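Local coordinates for protein nucleotidyltransferase (Thermus thermophilus HB8, PDB 1WWP) that is of unknown function but probably works alongside a nucleotidyltransferase as a substrate-binding protein, at residues L6-E11 / I27-Y32; S55-I60 / L76-V81. One frame throughout, in Å; residues are numbered along the deposited sequence.

Contact 1. Residues L6-E11 / I27-Y32; sequences LATLKE and IQRFEY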
ATOM      1  N   LEU A   6       6.220   1.200 -14.003  1.00 37.49           N
ATOM      2  CA  LEU A   6       6.935  -0.065 -14.095  1.00 43.13           C
ATOM      3  C   LEU A   6       8.454   0.131 -14.106  1.00 38.08           C
ATOM      4  O   LEU A   6       9.199  -0.753 -13.692  1.00 42.05           O
ATOM      5  CB  LEU A   6       6.500  -0.817 -15.354  1.00 37.28           C
ATOM      6  CG  LEU A   6       7.163  -2.167 -15.641  1.00 41.45           C
ATOM      7  CD1 LEU A   6       7.136  -3.077 -14.404  1.00 32.13           C
ATOM      8  CD2 LEU A   6       6.431  -2.819 -16.799  1.00 41.46           C
ATOM      9  N   ALA A   7       8.896   1.301 -14.559  1.00 42.70           N
ATOM     10  CA  ALA A   7      10.326   1.637 -14.640  1.00 43.76           C
ATOM     11  C   ALA A   7      10.945   1.870 -13.269  1.00 42.08           C
ATOM     12  O   ALA A   7      12.077   1.459 -13.000  1.00 45.79           O
ATOM     13  CB  ALA A   7      10.509   2.880 -15.509  1.00 44.54           C
ATOM     14  N   THR A   8      10.200   2.541 -12.399  1.00 47.44           N
ATOM     15  CA  THR A   8      10.681   2.828 -11.054  1.00 41.06           C
ATOM     16  C   THR A   8      10.735   1.529 -10.255  1.00 39.02           C
ATOM     17  O   THR A   8      11.611   1.348  -9.403  1.00 38.76           O
ATOM     18  CB  THR A   8       9.768   3.837 -10.365  1.00 43.72           C
ATOM     19  OG1 THR A   8       8.456   3.277 -10.226  1.00 55.99           O
ATOM     20  CG2 THR A   8       9.663   5.096 -11.212  1.00 50.59           C
ATOM     21  N   LEU A   9       9.810   0.616 -10.540  1.00 35.72           N
ATOM     22  CA  LEU A   9       9.795  -0.674  -9.855  1.00 35.62           C
ATOM     23  C   LEU A   9      11.041  -1.485 -10.221  1.00 36.15           C
ATOM     24  O   LEU A   9      11.723  -2.025  -9.344  1.00 41.35           O
ATOM     25  CB  LEU A   9       8.543  -1.479 -10.239  1.00 40.40           C
ATOM     26  CG  LEU A   9       8.552  -2.966  -9.837  1.00 33.21           C
ATOM     27  CD1 LEU A   9       8.700  -3.082  -8.340  1.00 36.52           C
ATOM     28  CD2 LEU A   9       7.286  -3.647 -10.289  1.00 36.61           C
ATOM     29  N   LYS A  10      11.325  -1.577 -11.519  1.00 37.52           N
ATOM     30  CA  LYS A  10      12.474  -2.341 -11.990  1.00 43.31           C
ATOM     31  C   LYS A  10      13.794  -1.854 -11.400  1.00 46.73           C
ATOM     32  O   LYS A  10      14.741  -2.630 -11.269  1.00 48.44           O
ATOM     33  CB  LYS A  10      12.520  -2.338 -13.519  1.00 48.22           C
ATOM     34  CG  LYS A  10      11.407  -3.181 -14.125  1.00 54.07           C
ATOM     35  CD  LYS A  10      11.525  -3.328 -15.631  1.00 64.70           C
ATOM     36  CE  LYS A  10      11.279  -2.014 -16.353  1.00 68.22           C
ATOM     37  NZ  LYS A  10      11.372  -2.195 -17.830  1.00 74.67           N
ATOM     38  N   GLU A  11      13.848  -0.579 -11.026  1.00 47.86           N
ATOM     39  CA  GLU A  11      15.045  -0.024 -10.413  1.00 51.28           C
ATOM     40  C   GLU A  11      15.393  -0.797  -9.143  1.00 52.10           C
ATOM     41  O   GLU A  11      16.564  -0.962  -8.810  1.00 52.33           O
ATOM     42  CB  GLU A  11      14.828   1.437 -10.018  1.00 57.25           C
ATOM     43  CG  GLU A  11      14.636   2.410 -11.163  1.00 66.95           C
ATOM     44  CD  GLU A  11      14.653   3.853 -10.686  1.00 70.38           C
ATOM     45  OE1 GLU A  11      15.650   4.246 -10.048  1.00 71.26           O
ATOM     46  OE2 GLU A  11      13.681   4.596 -10.946  1.00 71.73           O
ATOM     47  N   ILE A  27       8.222  -2.507  -2.488  1.00 33.36           N
ATOM     48  CA  ILE A  27       6.859  -2.954  -2.227  1.00 34.29           C
ATOM     49  C   ILE A  27       5.863  -1.842  -2.556  1.00 30.52           C
ATOM     50  O   ILE A  27       4.817  -2.083  -3.153  1.00 32.52           O
ATOM     51  CB  ILE A  27       6.730  -3.398  -0.762  1.00 35.06           C
ATOM     52  CG1 ILE A  27       7.541  -4.677  -0.561  1.00 35.47           C
ATOM     53  CG2 ILE A  27       5.272  -3.589  -0.387  1.00 28.05           C
ATOM     54  CD1 ILE A  27       7.680  -5.084   0.896  1.00 39.88           C
ATOM     55  N   GLN A  28       6.208  -0.617  -2.176  1.00 31.91           N
ATOM     56  CA  GLN A  28       5.372   0.537  -2.458  1.00 27.81           C
ATOM     57  C   GLN A  28       5.224   0.704  -3.972  1.00 31.17           C
ATOM     58  O   GLN A  28       4.123   0.922  -4.482  1.00 34.48           O
ATOM     59  CB  GLN A  28       6.000   1.802  -1.843  1.00 25.66           C
ATOM     60  CG  GLN A  28       5.395   3.121  -2.328  1.00 27.55           C
ATOM     61  CD  GLN A  28       3.977   3.379  -1.813  1.00 43.17           C
ATOM     62  OE1 GLN A  28       3.379   4.407  -2.134  1.00 46.24           O
ATOM     63  NE2 GLN A  28       3.440   2.454  -1.016  1.00 35.00           N
ATOM     64  N   ARG A  29       6.325   0.590  -4.701  1.00 29.32           N
ATOM     65  CA  ARG A  29       6.277   0.746  -6.155  1.00 26.03           C
ATOM     66  C   ARG A  29       5.495  -0.365  -6.811  1.00 26.07           C
ATOM     67  O   ARG A  29       4.811  -0.154  -7.808  1.00 24.84           O
ATOM     68  CB  ARG A  29       7.700   0.806  -6.722  1.00 34.16           C
ATOM     69  CG  ARG A  29       8.461   2.022  -6.217  1.00 35.68           C
ATOM     70  CD  ARG A  29       9.910   2.119  -6.738  1.00 31.88           C
ATOM     71  NE  ARG A  29      10.466   3.389  -6.276  1.00 42.22           N
ATOM     72  CZ  ARG A  29      11.682   3.857  -6.547  1.00 45.39           C
ATOM     73  NH1 ARG A  29      12.530   3.166  -7.304  1.00 44.96           N
ATOM     74  NH2 ARG A  29      12.047   5.027  -6.042  1.00 33.09           N
ATOM     75  N   PHE A  30       5.611  -1.567  -6.272  1.00 26.51           N
ATOM     76  CA  PHE A  30       4.840  -2.673  -6.814  1.00 27.25           C
ATOM     77  C   PHE A  30       3.345  -2.308  -6.689  1.00 23.51           C
ATOM     78  O   PHE A  30       2.546  -2.538  -7.604  1.00 29.02           O
ATOM     79  CB  PHE A  30       5.149  -3.943  -6.012  1.00 29.11           C
ATOM     80  CG  PHE A  30       4.114  -5.022  -6.163  1.00 34.91           C
ATOM     81  CD1 PHE A  30       3.836  -5.571  -7.408  1.00 36.93           C
ATOM     82  CD2 PHE A  30       3.398  -5.473  -5.052  1.00 36.20           C
ATOM     83  CE1 PHE A  30       2.850  -6.558  -7.548  1.00 45.82           C
ATOM     84  CE2 PHE A  30       2.401  -6.468  -5.186  1.00 36.91           C
ATOM     85  CZ  PHE A  30       2.131  -7.005  -6.432  1.00 34.91           C
ATOM     86  N   GLU A  31       2.981  -1.726  -5.553  1.00 25.19           N
ATOM     87  CA  GLU A  31       1.592  -1.349  -5.319  1.00 28.47           C
ATOM     88  C   GLU A  31       1.055  -0.437  -6.403  1.00 31.16           C
ATOM     89  O   GLU A  31       0.088  -0.787  -7.086  1.00 33.17           O
ATOM     90  CB  GLU A  31       1.448  -0.667  -3.958  1.00 24.69           C
ATOM     91  CG  GLU A  31       1.562  -1.615  -2.766  1.00 34.02           C
ATOM     92  CD  GLU A  31       1.258  -0.920  -1.444  1.00 37.12           C
ATOM     93  OE1 GLU A  31       0.963  -1.616  -0.452  1.00 45.82           O
ATOM     94  OE2 GLU A  31       1.311   0.326  -1.388  1.00 45.46           O
ATOM     95  N   TYR A  32       1.678   0.725  -6.594  1.00 31.26           N
ATOM     96  CA  TYR A  32       1.160   1.625  -7.608  1.00 34.64           C
ATOM     97  C   TYR A  32       1.359   1.153  -9.037  1.00 33.53           C
ATOM     98  O   TYR A  32       0.643   1.587  -9.934  1.00 38.66           O
ATOM     99  CB  TYR A  32       1.672   3.063  -7.402  1.00 38.85           C
ATOM    100  CG  TYR A  32       3.150   3.345  -7.563  1.00 37.41           C
ATOM    101  CD1 TYR A  32       3.767   3.263  -8.808  1.00 40.41           C
ATOM    102  CD2 TYR A  32       3.900   3.829  -6.480  1.00 37.70           C
ATOM    103  CE1 TYR A  32       5.106   3.674  -8.978  1.00 44.51           C
ATOM    104  CE2 TYR A  32       5.227   4.240  -6.636  1.00 38.21           C
ATOM    105  CZ  TYR A  32       5.823   4.167  -7.885  1.00 44.72           C
ATOM    106  OH  TYR A  32       7.118   4.620  -8.036  1.00 42.33           O
TER
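Thr8 meets Arg29 mainly through its carbonyl and Tyr32 through its hydroxyl; its CB also lies over one face of the Arg29 guanidinium. The hydrogen bonding comes first. Arg29 NH1 donates to Thr8 O at 2.9 Å. The bond is bent, with an angle of 143° at the hydrogen. The donor stands 34° out of the carbonyl plane, and the oxygen in turn lies somewhat off the guanidinium plane. The Arg29 chain is extended from CG to NE and reaches across to helix 2-13, where NH1 meets Thr8 O. Its CD also rests 3.3 Å from Thr8 O. The second polar pair joins two hydroxyls: Thr8 OG1 lies 2.9 Å from Tyr32 OH, at the edge of the phenol ring, and the two side chains cross at about a right angle. Thr8 OG1 also bonds to Ala5 O, one turn back on its own helix.

Charge adds a looser term. Glu11 OE2 is 4.1 Å from Arg29 NH1 and sits off the plane of the guanidinium, a nearness of charges without a hydrogen bond. The firmer charge partner of Arg29 is Asp24 of the second subunit, which forms a salt bridge with NE.

Apolar packing completes the contact. Leu9 lies opposite Arg29, its CA 4.0 Å from Arg29 CB. Leu9 CD1 reaches the start of the Phe30 side chain, 4.3 Å from its CB, while the Phe30 ring leads away.

The two helices run antiparallel, at 156°, with the axes of the two short segments 8.8 Å apart. Helix 93-116 packs against the Leu9 and Phe30 side, through Met110, Leu103 and Tyr106. Gln28 and Glu31 of helix 20-49 face the second subunit, so this helix serves both the fold and the dimer.

Contact 2. Residues S55-I60 / L76-V81; sequences SPKGVI and LALGMV
Ile60 pushes its side chain against Ala77, Leu78 and Val81. Ala77 is the low point, and two branches of Ile60 settle on its methyl: CD1 lies 3.6 Å from Ala77 CB and CG2 3.7 Å from the same atom. CD1 also fits against Val81 CG2, 3.6 Å away. On its other flank, Ile60 CG2 touches Leu78 CD2. With CG1 of Ile60 anti to the carbonyl carbon (chi1 -74°), CG1 itself lies 4.0 Å from Ala77 CB.

This is an antiparallel helix pair, part of an all-helical fold of the nucleotidyltransferase substrate-binding family. The axes of the two short segments are 9.7 Å apart, and their directions differ by 173°. No hydrogen bond crosses between the segments; the surfaces meet by shape.

Val81 is the bump on the facing helix. Its CG2 touches both Ile60 CD1 and Pro56 CB, the latter 3.7 Å away in the first turn of helix 56-66. Ser55 caps that turn: its OG accepts from Gly58 N at 3.3 Å. Lys57 lies across Leu78 at about a right angle, with its CG 3.7 Å from Leu78 CD2. The same CG comes near Val81 CG1, and the rest of the lysine chain extends onward, its NZ making a weak, long ion pair with Asp82.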
ATOM      1  N   SER A  55     -13.112  -5.949 -11.127  1.00 40.43           N
ATOM      2  CA  SER A  55     -12.008  -6.151 -10.191  1.00 41.67           C
ATOM      3  C   SER A  55     -10.729  -6.693 -10.824  1.00 31.99           C
ATOM      4  O   SER A  55     -10.748  -7.239 -11.916  1.00 34.53           O
ATOM      5  CB  SER A  55     -12.449  -7.127  -9.110  1.00 41.67           C
ATOM      6  OG  SER A  55     -12.697  -8.403  -9.691  1.00 46.28           O
ATOM      7  N   PRO A  56      -9.596  -6.557 -10.120  1.00 36.71           N
ATOM      8  CA  PRO A  56      -8.316  -7.052 -10.636  1.00 33.24           C
ATOM      9  C   PRO A  56      -8.401  -8.517 -11.087  1.00 35.54           C
ATOM     10  O   PRO A  56      -7.931  -8.881 -12.176  1.00 29.92           O
ATOM     11  CB  PRO A  56      -7.387  -6.865  -9.446  1.00 37.31           C
ATOM     12  CG  PRO A  56      -7.891  -5.596  -8.847  1.00 37.08           C
ATOM     13  CD  PRO A  56      -9.397  -5.810  -8.861  1.00 32.73           C
ATOM     14  N   LYS A  57      -9.015  -9.363 -10.258  1.00 34.81           N
ATOM     15  CA  LYS A  57      -9.140 -10.781 -10.607  1.00 36.36           C
ATOM     16  C   LYS A  57     -10.047 -11.035 -11.805  1.00 33.27           C
ATOM     17  O   LYS A  57      -9.769 -11.889 -12.640  1.00 38.78           O
ATOM     18  CB  LYS A  57      -9.633 -11.591  -9.404  1.00 42.16           C
ATOM     19  CG  LYS A  57      -8.507 -12.067  -8.482  1.00 47.20           C
ATOM     20  CD  LYS A  57      -9.045 -12.959  -7.371  1.00 56.24           C
ATOM     21  CE  LYS A  57      -7.926 -13.485  -6.482  1.00 58.03           C
ATOM     22  NZ  LYS A  57      -8.467 -14.257  -5.315  1.00 62.12           N
ATOM     23  N   GLY A  58     -11.136 -10.291 -11.893  1.00 35.42           N
ATOM     24  CA  GLY A  58     -12.043 -10.468 -13.010  1.00 35.83           C
ATOM     25  C   GLY A  58     -11.400 -10.031 -14.305  1.00 31.69           C
ATOM     26  O   GLY A  58     -11.586 -10.647 -15.350  1.00 29.32           O
ATOM     27  N   VAL A  59     -10.647  -8.941 -14.236  1.00 29.44           N
ATOM     28  CA  VAL A  59      -9.974  -8.430 -15.423  1.00 34.91           C
ATOM     29  C   VAL A  59      -8.916  -9.430 -15.882  1.00 26.93           C
ATOM     30  O   VAL A  59      -8.751  -9.711 -17.064  1.00 33.38           O
ATOM     31  CB  VAL A  59      -9.318  -7.028 -15.155  1.00 36.72           C
ATOM     32  CG1 VAL A  59      -8.478  -6.595 -16.357  1.00 36.68           C
ATOM     33  CG2 VAL A  59     -10.416  -6.006 -14.904  1.00 41.25           C
ATOM     34  N   ILE A  60      -8.219 -10.017 -14.926  1.00 32.31           N
ATOM     35  CA  ILE A  60      -7.191 -10.982 -15.298  1.00 36.78           C
ATOM     36  C   ILE A  60      -7.852 -12.208 -15.993  1.00 31.38           C
ATOM     37  O   ILE A  60      -7.356 -12.703 -17.022  1.00 30.20           O
ATOM     38  CB  ILE A  60      -6.341 -11.364 -14.031  1.00 33.06           C
ATOM     39  CG1 ILE A  60      -5.420 -10.193 -13.686  1.00 34.46           C
ATOM     40  CG2 ILE A  60      -5.576 -12.634 -14.269  1.00 36.79           C
ATOM     41  CD1 ILE A  60      -4.804 -10.270 -12.277  1.00 39.42           C
ATOM     42  N   LEU A  76       0.158 -16.380 -12.545  1.00 40.92           N
ATOM     43  CA  LEU A  76       1.163 -15.554 -11.894  1.00 39.49           C
ATOM     44  C   LEU A  76       0.502 -14.196 -11.572  1.00 38.89           C
ATOM     45  O   LEU A  76       0.801 -13.580 -10.553  1.00 41.06           O
ATOM     46  CB  LEU A  76       2.366 -15.364 -12.825  1.00 39.50           C
ATOM     47  CG  LEU A  76       3.803 -15.217 -12.290  1.00 38.74           C
ATOM     48  CD1 LEU A  76       4.417 -13.992 -12.930  1.00 39.91           C
ATOM     49  CD2 LEU A  76       3.845 -15.106 -10.772  1.00 39.75           C
ATOM     50  N   ALA A  77      -0.401 -13.751 -12.448  1.00 36.01           N
ATOM     51  CA  ALA A  77      -1.135 -12.489 -12.276  1.00 39.07           C
ATOM     52  C   ALA A  77      -2.059 -12.553 -11.059  1.00 35.96           C
ATOM     53  O   ALA A  77      -2.108 -11.625 -10.254  1.00 38.19           O
ATOM     54  CB  ALA A  77      -1.961 -12.184 -13.529  1.00 29.71           C
ATOM     55  N   LEU A  78      -2.791 -13.654 -10.934  1.00 40.26           N
ATOM     56  CA  LEU A  78      -3.707 -13.849  -9.817  1.00 43.00           C
ATOM     57  C   LEU A  78      -2.928 -13.907  -8.507  1.00 45.92           C
ATOM     58  O   LEU A  78      -3.437 -13.534  -7.445  1.00 46.42           O
ATOM     59  CB  LEU A  78      -4.507 -15.145 -10.010  1.00 45.70           C
ATOM     60  CG  LEU A  78      -5.504 -15.150 -11.172  1.00 41.70           C
ATOM     61  CD1 LEU A  78      -5.953 -16.574 -11.467  1.00 44.12           C
ATOM     62  CD2 LEU A  78      -6.690 -14.257 -10.833  1.00 41.52           C
ATOM     63  N   GLY A  79      -1.687 -14.375  -8.582  1.00 41.38           N
ATOM     64  CA  GLY A  79      -0.881 -14.440  -7.380  1.00 37.48           C
ATOM     65  C   GLY A  79      -0.481 -13.027  -7.033  1.00 39.41           C
ATOM     66  O   GLY A  79      -0.320 -12.672  -5.865  1.00 44.64           O
HETATM   67  N   MSE A  80      -0.330 -12.211  -8.071  1.00 37.05           N
HETATM   68  CA  MSE A  80       0.045 -10.819  -7.906  1.00 36.05           C
HETATM   69  C   MSE A  80      -1.070 -10.090  -7.150  1.00 35.00           C
HETATM   70  O   MSE A  80      -0.802  -9.261  -6.291  1.00 29.32           O
HETATM   71  CB  MSE A  80       0.260 -10.196  -9.279  1.00 38.51           C
HETATM   72  CG  MSE A  80       1.073  -8.930  -9.287  1.00 43.52           C
HETATM   73 SE   MSE A  80       1.679  -8.526 -11.084  1.00 56.23          SE
HETATM   74  CE  MSE A  80       0.012  -7.866 -11.838  1.00 54.09           C
ATOM     75  N   VAL A  81      -2.324 -10.406  -7.465  1.00 34.38           N
ATOM     76  CA  VAL A  81      -3.431  -9.762  -6.762  1.00 37.10           C
ATOM     77  C   VAL A  81      -3.405 -10.157  -5.287  1.00 36.11           C
ATOM     78  O   VAL A  81      -3.580  -9.313  -4.412  1.00 38.13           O
ATOM     79  CB  VAL A  81      -4.799 -10.118  -7.390  1.00 32.66           C
ATOM     80  CG1 VAL A  81      -5.961  -9.550  -6.526  1.00 36.89           C
ATOM     81  CG2 VAL A  81      -4.889  -9.523  -8.789  1.00 25.57           C
TER

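In the fold
Both contacts join antiparallel helices, but they use different pairs: helix 2-13 with helix 20-49, then helix 56-66 with helix 71-86. They lie on opposite sides of the chain's centre, their centres about 17 Å apart. Contact 1 is largely buried and mixes polar bonds with packing. It also borders the second subunit. Contact 2 is only partly buried and apolar across the helices, and the second subunit does not touch its segments. Helix 20-49 links the two, since its Phe34 and Trp38 pack on Val81 and Pro56. The contacts also meet directly, with Phe30 CE1 3.4 Å from Met80 CG.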